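Local coordinates for histidinol-phosphatase (Bordetella pertussis, PDB 3FVV), which probably dephosphorylates histidinol phosphate to histidinol, a late step of histidine biosynthesis, as a magnesium-dependent hydrolase of the HAD superfamily, at residues Arg210-Ala213 with Gln214-Trp218; Gln96-Asp99 with Val100-His104; Thr153-Arg157 with Glu158-Val162. All coordinates share one frame; numbering follows the deposited sequence.

Contact 1 (Arg210-Ala213 with Gln214-Trp218)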
loop_
_atom_site.group_PDB
_atom_site.type_symbol
_atom_site.label_atom_id
_atom_site.label_comp_id
_atom_site.label_asym_id
_atom_site.label_seq_id
_atom_site.Cartn_x
_atom_site.Cartn_y
_atom_site.Cartn_z
ATOM N N ARG A 210 -13.267 13.037 1.509
ATOM C CA ARG A 210 -14.656 13.079 1.033
ATOM C C ARG A 210 -15.035 14.520 0.679
ATOM O O ARG A 210 -15.669 14.766 -0.332
ATOM C CB ARG A 210 -15.630 12.519 2.061
ATOM C CG ARG A 210 -17.054 12.331 1.508
ATOM C CD ARG A 210 -17.968 11.704 2.556
ATOM N NE ARG A 210 -17.483 10.426 3.060
ATOM C CZ ARG A 210 -17.721 9.227 2.505
ATOM N NH1 ARG A 210 -18.432 9.112 1.394
ATOM N NH2 ARG A 210 -17.188 8.115 3.043
ATOM N N GLU A 211 -14.601 15.467 1.510
ATOM C CA GLU A 211 -14.866 16.895 1.274
ATOM C C GLU A 211 -14.217 17.377 -0.025
ATOM O O GLU A 211 -14.855 18.016 -0.858
ATOM C CB GLU A 211 -14.296 17.660 2.453
ATOM C CG GLU A 211 -14.238 19.162 2.313
ATOM C CD GLU A 211 -14.143 19.859 3.679
ATOM O OE1 GLU A 211 -13.775 19.195 4.688
ATOM O OE2 GLU A 211 -14.457 21.072 3.742
ATOM N N ILE A 212 -12.956 17.015 -0.211
ATOM C CA ILE A 212 -12.236 17.336 -1.434
ATOM C C ILE A 212 -12.869 16.697 -2.666
ATOM O O ILE A 212 -12.987 17.366 -3.704
ATOM C CB ILE A 212 -10.770 16.867 -1.337
ATOM C CG1 ILE A 212 -10.036 17.752 -0.323
ATOM C CG2 ILE A 212 -10.107 16.885 -2.726
ATOM C CD1 ILE A 212 -8.826 17.110 0.258
ATOM N N ALA A 213 -13.286 15.424 -2.549
ATOM C CA ALA A 213 -13.976 14.726 -3.639
ATOM C C ALA A 213 -15.251 15.456 -4.041
ATOM O O ALA A 213 -15.498 15.688 -5.232
ATOM C CB ALA A 213 -14.322 13.343 -3.253
ATOM N N GLN A 214 -16.084 15.785 -3.062
ATOM C CA GLN A 214 -17.334 16.438 -3.369
ATOM C C GLN A 214 -17.021 17.787 -3.980
ATOM O O GLN A 214 -17.538 18.108 -5.041
ATOM C CB GLN A 214 -18.222 16.552 -2.152
ATOM C CG GLN A 214 -18.717 15.212 -1.757
ATOM C CD GLN A 214 -19.378 15.187 -0.389
ATOM O OE1 GLN A 214 -19.319 16.161 0.354
ATOM N NE2 GLN A 214 -20.011 14.051 -0.046
ATOM N N ALA A 215 -16.089 18.523 -3.396
ATOM C CA ALA A 215 -15.803 19.843 -3.941
ATOM C C ALA A 215 -15.515 19.673 -5.405
ATOM O O ALA A 215 -16.107 20.354 -6.203
ATOM C CB ALA A 215 -14.640 20.531 -3.241
ATOM N N ARG A 216 -14.629 18.749 -5.770
ATOM C CA ARG A 216 -14.146 18.678 -7.140
ATOM C C ARG A 216 -14.962 17.773 -8.040
ATOM O O ARG A 216 -14.571 17.530 -9.160
ATOM C CB ARG A 216 -12.698 18.217 -7.167
ATOM C CG ARG A 216 -11.829 18.958 -6.216
ATOM C CD ARG A 216 -10.358 18.654 -6.442
ATOM N NE ARG A 216 -9.591 19.310 -5.390
ATOM C CZ ARG A 216 -8.268 19.267 -5.226
ATOM N NH1 ARG A 216 -7.454 18.604 -6.052
ATOM N NH2 ARG A 216 -7.755 19.938 -4.214
ATOM N N GLY A 217 -16.085 17.253 -7.573
ATOM C CA GLY A 217 -16.855 16.315 -8.405
ATOM C C GLY A 217 -16.248 14.924 -8.657
ATOM O O GLY A 217 -16.688 14.227 -9.567
ATOM N N TRP A 218 -15.255 14.517 -7.858
ATOM C CA TRP A 218 -14.580 13.205 -8.022
ATOM C C TRP A 218 -15.516 12.112 -7.574
ATOM O O TRP A 218 -16.164 12.248 -6.532
ATOM C CB TRP A 218 -13.320 13.119 -7.144
ATOM C CG TRP A 218 -12.182 13.977 -7.538
ATOM C CD1 TRP A 218 -12.042 14.667 -8.693
ATOM C CD2 TRP A 218 -10.981 14.204 -6.784
ATOM N NE1 TRP A 218 -10.831 15.315 -8.705
ATOM C CE2 TRP A 218 -10.165 15.036 -7.540
ATOM C CE3 TRP A 218 -10.523 13.775 -5.536
ATOM C CZ2 TRP A 218 -8.895 15.463 -7.088
ATOM C CZ3 TRP A 218 -9.289 14.199 -5.086
ATOM C CH2 TRP A 218 -8.495 15.049 -5.851
#
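A Schellman motif ends helix 207-216, and its defining cross-turn bond joins A213 to W218: W218 N donates to A213 O over 2.9 Å. The companion bond runs inside it, from G217 N to Q214 O at 3.0 Å. G217 turns the chain out of the helix with phi 70°, a backbone value glycine takes readily. The apolar contact expected of this cap is present too, with A213 CB 4.0 Å from W218 CB. Before the cap, the main chain keeps the helical pattern, the amides of Q214, A215 and R216 each donating to the carbonyl four residues earlier.

Three side chains layer up beside the cap. I212 holds CG2 anti to its backbone N, which sends that methyl, not the longer branch, forward to R216 and W218. There CG2 lies over one face of the R216 guanidinium, 3.6 Å from NE, and also reaches W218 CZ3 at 3.7 Å. R216 CD in turn rests over the rim of one indole face, 3.4 Å above its plane. The far end of R216 is anchored by a salt bridge from NH1 to E195.

One turn back, Q214 sets CG beside its own backbone N (chi1 -70°), 3.4 Å from R210 O, and runs out extended so that its amide crosses the aliphatic part of R210, whose guanidinium is turned 64° from it and is bound to D222. With A213 resting on A202 and V220, the motif closes the beta-alpha-beta crossover from strand 199-203 to strand 219-221 in the parallel part of the HAD-type sheet.

Contact 2 (Gln96-Asp99 with Val100-His104)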
loop_
_atom_site.group_PDB
_atom_site.type_symbol
_atom_site.label_atom_id
_atom_site.label_comp_id
_atom_site.label_asym_id
_atom_site.label_seq_id
_atom_site.Cartn_x
_atom_site.Cartn_y
_atom_site.Cartn_z
ATOM N N GLN A 96 -16.598 -6.887 -3.220
ATOM C CA GLN A 96 -16.560 -5.533 -3.760
ATOM C C GLN A 96 -15.154 -5.079 -4.156
ATOM O O GLN A 96 -14.990 -4.525 -5.217
ATOM C CB GLN A 96 -17.159 -4.462 -2.813
ATOM C CG GLN A 96 -18.668 -4.505 -2.726
ATOM C CD GLN A 96 -19.132 -5.807 -2.142
ATOM O OE1 GLN A 96 -18.614 -6.218 -1.078
ATOM N NE2 GLN A 96 -20.053 -6.522 -2.861
ATOM N N ALA A 97 -14.171 -5.219 -3.271
ATOM C CA ALA A 97 -12.782 -4.857 -3.599
ATOM C C ALA A 97 -12.253 -5.715 -4.740
ATOM O O ALA A 97 -11.615 -5.203 -5.654
ATOM C CB ALA A 97 -11.841 -4.951 -2.325
ATOM N N VAL A 98 -12.496 -7.025 -4.706
ATOM C CA VAL A 98 -12.032 -7.900 -5.776
ATOM C C VAL A 98 -12.608 -7.461 -7.109
ATOM O O VAL A 98 -11.881 -7.418 -8.126
ATOM C CB VAL A 98 -12.350 -9.405 -5.505
ATOM C CG1 VAL A 98 -12.023 -10.284 -6.763
ATOM C CG2 VAL A 98 -11.567 -9.880 -4.322
ATOM N N ASP A 99 -13.896 -7.103 -7.090
ATOM C CA ASP A 99 -14.621 -6.761 -8.314
ATOM C C ASP A 99 -14.183 -5.428 -8.925
ATOM O O ASP A 99 -14.160 -5.312 -10.101
ATOM C CB ASP A 99 -16.116 -6.739 -8.072
ATOM C CG ASP A 99 -16.758 -8.120 -8.161
ATOM O OD1 ASP A 99 -16.116 -9.021 -8.693
ATOM O OD2 ASP A 99 -17.936 -8.279 -7.821
ATOM N N VAL A 100 -13.809 -4.441 -8.103
ATOM C CA VAL A 100 -13.277 -3.162 -8.610
ATOM C C VAL A 100 -11.999 -3.428 -9.406
ATOM O O VAL A 100 -11.841 -2.955 -10.560
ATOM C CB VAL A 100 -13.186 -2.099 -7.453
ATOM C CG1 VAL A 100 -11.809 -1.594 -7.182
ATOM C CG2 VAL A 100 -14.057 -0.929 -7.785
ATOM N N VAL A 101 -11.142 -4.267 -8.853
ATOM C CA VAL A 101 -9.952 -4.668 -9.564
ATOM C C VAL A 101 -10.274 -5.496 -10.800
ATOM O O VAL A 101 -9.838 -5.194 -11.895
ATOM C CB VAL A 101 -8.968 -5.390 -8.629
ATOM C CG1 VAL A 101 -7.721 -5.758 -9.402
ATOM C CG2 VAL A 101 -8.614 -4.464 -7.444
ATOM N N ARG A 102 -11.134 -6.475 -10.656
ATOM C CA ARG A 102 -11.432 -7.372 -11.721
ATOM C C ARG A 102 -12.029 -6.707 -12.911
ATOM O O ARG A 102 -11.707 -7.087 -14.059
ATOM C CB ARG A 102 -12.317 -8.476 -11.197
ATOM C CG ARG A 102 -12.718 -9.431 -12.214
ATOM C CD ARG A 102 -13.519 -10.560 -11.561
ATOM N NE ARG A 102 -12.769 -11.218 -10.468
ATOM C CZ ARG A 102 -12.856 -12.522 -10.160
ATOM N NH1 ARG A 102 -13.644 -13.358 -10.864
ATOM N NH2 ARG A 102 -12.126 -13.008 -9.157
ATOM N N GLY A 103 -12.889 -5.724 -12.677
ATOM C CA GLY A 103 -13.457 -4.965 -13.792
ATOM C C GLY A 103 -12.384 -4.318 -14.664
ATOM O O GLY A 103 -12.468 -4.303 -15.901
ATOM N N HIS A 104 -11.371 -3.749 -14.025
ATOM C CA HIS A 104 -10.309 -3.075 -14.801
ATOM C C HIS A 104 -9.451 -4.145 -15.477
ATOM O O HIS A 104 -9.106 -3.992 -16.646
ATOM C CB HIS A 104 -9.486 -2.182 -13.937
ATOM C CG HIS A 104 -10.179 -0.922 -13.530
ATOM N ND1 HIS A 104 -10.285 0.165 -14.373
ATOM C CD2 HIS A 104 -10.726 -0.541 -12.349
ATOM C CE1 HIS A 104 -10.903 1.144 -13.733
ATOM N NE2 HIS A 104 -11.210 0.732 -12.515
#
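R102 sends CG anti to its own backbone N (chi1 178°), stays extended to CD and then bends at chi3 (-56°), which lays its guanidinium back beside V98, one turn earlier on helix 95-106. V98 matches it: CG1 is likewise anti to the backbone N (chi1 172°), and the two side chains run next to each other in the same direction. The contact is thus an i to i+4 pairing on the outer side of a helix of the HAD-type core. CG1 meets the guanidinium obliquely, 3.6 Å from R102 NH2 and 3.9 Å from R102 NE, so the methyl touches the NE and NH2 end of an exposed arginine.

D99 OD1 lies on the same side of the guanidinium plane as V98 CG1, but farther out, and the charges do not engage. OD1 stands 4.4 Å from R102 NE and well out of that plane, so no N-H is aimed at it; its nearest approach to the arginine side chain is to CD, at 4.2 Å. Any attraction between the two is probably a diffuse electrostatic one.

Beneath these side chains the backbone ladder varies in strength. R102 N donates to V98 O at 2.8 Å and G103 N to D99 O at 2.9 Å, whereas the V101 N to A97 O bond is weak at 3.4 Å. The inward face is apolar: V100 and V101 both touch L15, V100 also reaches F9, and V101 packs on F129 and V131. V101 meets the preceding turn with its side chain as well, CG2 lying 3.6 Å from A97 O, the same oxygen its amide holds weakly.

Contact 3 (Thr153-Arg157 with Glu158-Val162). With SO4 (sulfate ion), chain C.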
loop_
_atom_site.group_PDB
_atom_site.type_symbol
_atom_site.label_atom_id
_atom_site.label_comp_id
_atom_site.label_asym_id
_atom_site.label_seq_id
_atom_site.Cartn_x
_atom_site.Cartn_y
_atom_site.Cartn_z
ATOM N N THR A 153 12.875 5.552 -3.679
ATOM C CA THR A 153 11.895 6.529 -3.263
ATOM C C THR A 153 10.710 5.781 -2.629
ATOM O O THR A 153 10.229 4.814 -3.200
ATOM C CB THR A 153 11.374 7.330 -4.456
ATOM O OG1 THR A 153 12.465 7.989 -5.087
ATOM C CG2 THR A 153 10.337 8.374 -4.029
ATOM N N PRO A 154 10.259 6.227 -1.441
ATOM C CA PRO A 154 9.080 5.654 -0.843
ATOM C C PRO A 154 7.822 5.926 -1.664
ATOM O O PRO A 154 7.697 6.987 -2.307
ATOM C CB PRO A 154 8.994 6.295 0.544
ATOM C CG PRO A 154 10.092 7.311 0.614
ATOM C CD PRO A 154 10.960 7.195 -0.574
ATOM N N SER A 155 6.932 4.948 -1.670
ATOM C CA SER A 155 5.659 5.049 -2.380
ATOM C C SER A 155 4.633 5.646 -1.420
ATOM O O SER A 155 3.698 5.013 -0.958
ATOM C CB SER A 155 5.259 3.692 -2.931
ATOM O OG SER A 155 4.290 3.888 -3.929
ATOM N N PHE A 156 4.883 6.905 -1.112
ATOM C CA PHE A 156 4.125 7.624 -0.078
ATOM C C PHE A 156 4.005 9.081 -0.471
ATOM O O PHE A 156 4.980 9.722 -0.856
ATOM C CB PHE A 156 4.788 7.459 1.281
ATOM C CG PHE A 156 4.081 8.166 2.399
ATOM C CD1 PHE A 156 2.872 7.736 2.839
ATOM C CD2 PHE A 156 4.686 9.264 3.037
ATOM C CE1 PHE A 156 2.201 8.399 3.900
ATOM C CE2 PHE A 156 4.076 9.915 4.109
ATOM C CZ PHE A 156 2.809 9.470 4.544
ATOM N N ARG A 157 2.782 9.573 -0.407
ATOM C CA ARG A 157 2.494 10.928 -0.804
ATOM C C ARG A 157 3.011 11.243 -2.215
ATOM O O ARG A 157 2.660 10.560 -3.170
ATOM C CB ARG A 157 3.057 11.904 0.234
ATOM C CG ARG A 157 2.439 11.752 1.559
ATOM C CD ARG A 157 2.766 12.944 2.441
ATOM N NE ARG A 157 1.924 12.905 3.642
ATOM C CZ ARG A 157 2.361 12.995 4.914
ATOM N NH1 ARG A 157 3.657 13.167 5.203
ATOM N NH2 ARG A 157 1.489 12.933 5.932
ATOM N N GLU A 158 3.841 12.280 -2.342
ATOM C CA GLU A 158 4.349 12.685 -3.644
ATOM C C GLU A 158 5.228 11.576 -4.237
ATOM O O GLU A 158 5.426 11.523 -5.438
ATOM C CB GLU A 158 5.175 14.017 -3.594
ATOM C CG GLU A 158 4.816 15.055 -2.477
ATOM C CD GLU A 158 5.588 14.817 -1.127
ATOM O OE1 GLU A 158 6.861 14.875 -1.098
ATOM O OE2 GLU A 158 4.924 14.606 -0.074
ATOM N N GLY A 159 5.824 10.730 -3.380
ATOM C CA GLY A 159 6.605 9.598 -3.869
ATOM C C GLY A 159 5.806 8.620 -4.714
ATOM O O GLY A 159 6.367 7.961 -5.599
ATOM N N LYS A 160 4.505 8.480 -4.445
ATOM C CA LYS A 160 3.692 7.608 -5.283
ATOM C C LYS A 160 3.722 8.117 -6.719
ATOM O O LYS A 160 3.786 7.306 -7.648
ATOM C CB LYS A 160 2.273 7.507 -4.785
ATOM C CG LYS A 160 2.156 6.766 -3.474
ATOM C CD LYS A 160 0.739 6.179 -3.274
ATOM C CE LYS A 160 0.680 5.408 -1.964
ATOM N NZ LYS A 160 -0.679 4.860 -1.686
ATOM N N VAL A 161 3.745 9.445 -6.904
ATOM C CA VAL A 161 3.765 10.020 -8.252
ATOM C C VAL A 161 5.071 9.719 -8.959
ATOM O O VAL A 161 5.071 9.168 -10.087
ATOM C CB VAL A 161 3.373 11.554 -8.304
ATOM C CG1 VAL A 161 3.238 12.036 -9.802
ATOM C CG2 VAL A 161 2.076 11.798 -7.554
ATOM N N VAL A 162 6.179 10.028 -8.300
ATOM C CA VAL A 162 7.506 9.701 -8.817
ATOM C C VAL A 162 7.601 8.184 -9.190
ATOM O O VAL A 162 7.939 7.819 -10.317
ATOM C CB VAL A 162 8.595 10.130 -7.765
ATOM C CG1 VAL A 162 10.027 9.698 -8.152
ATOM C CG2 VAL A 162 8.539 11.639 -7.561
HETATM S S SO4 C . -1.302 2.712 1.586
HETATM O O1 SO4 C . -1.830 1.549 0.776
HETATM O O2 SO4 C . -0.295 3.559 0.837
HETATM O O3 SO4 C . -2.485 3.411 2.061
HETATM O O4 SO4 C . -0.579 2.234 2.775
#
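Where P154 meets G159, the chain is packed backbone against backbone: the G159 CA comes within 3.2 Å of P154 O in a CA-H...O contact, a closeness that suits a residue with no side chain. This is the entry to helix 158-170, which in the HAD fold brings the motif III lysine, here most likely K160, to the phosphate site. An inverse gamma turn centred on S155 leads in. Next comes a type II' beta turn over R157 and E158, closed by a bond from G159 N to F156 O at 2.8 Å. K160 N then donates to R157 O at 3.1 Å, approaching from 55° above the carbonyl plane instead of along a lone pair.

On this crowded side K160, extended beyond CG, runs past S155. Its CG lies 3.6 Å from S155 OG, and CE passes 3.2 Å from S155 O. The serine hydroxyl is itself tied to I135 O, and S155 N is bonded to T137, so the backbone that the lysine runs along is held in place.

The outer side is looser. R157 and E158 point the same way with their guanidinium and carboxylate planes nearly parallel, yet R157 NE and E158 OE2 are 5.1 Å apart, too far to pair; OE2 instead leans on R157 CB. E158 is exposed to solvent; the partly exposed arginine has F156 CZ over the centre of one guanidinium face, and Y51 of helix 37-53 touches both F156 and R157.

At the buried end K160 NZ forms salt bridges with D10 and D190, bonds to V114 O, and donates to sulfate O2 at 2.9 Å.

Overall arrangement
The three contacts are separate along the chain and in space: centres of contacts 1 and 2 lie about 22 Å apart, those of 1 and 3 also about 22 Å, and those of 2 and 3 about 24 Å, with nearest atoms never closer than about 11 Å. Only contact 3 reaches the sulfate, which L11 N, D12 N, T115 OG1 and A116 N also bind, consistent with the phosphate site of a HAD hydrolase. Contact 2 packs on strand 5-9, which leads directly to D10, a partner of K160. Contact 1 lies on the surface, over strands 199-203 and 219-221 of the same sheet.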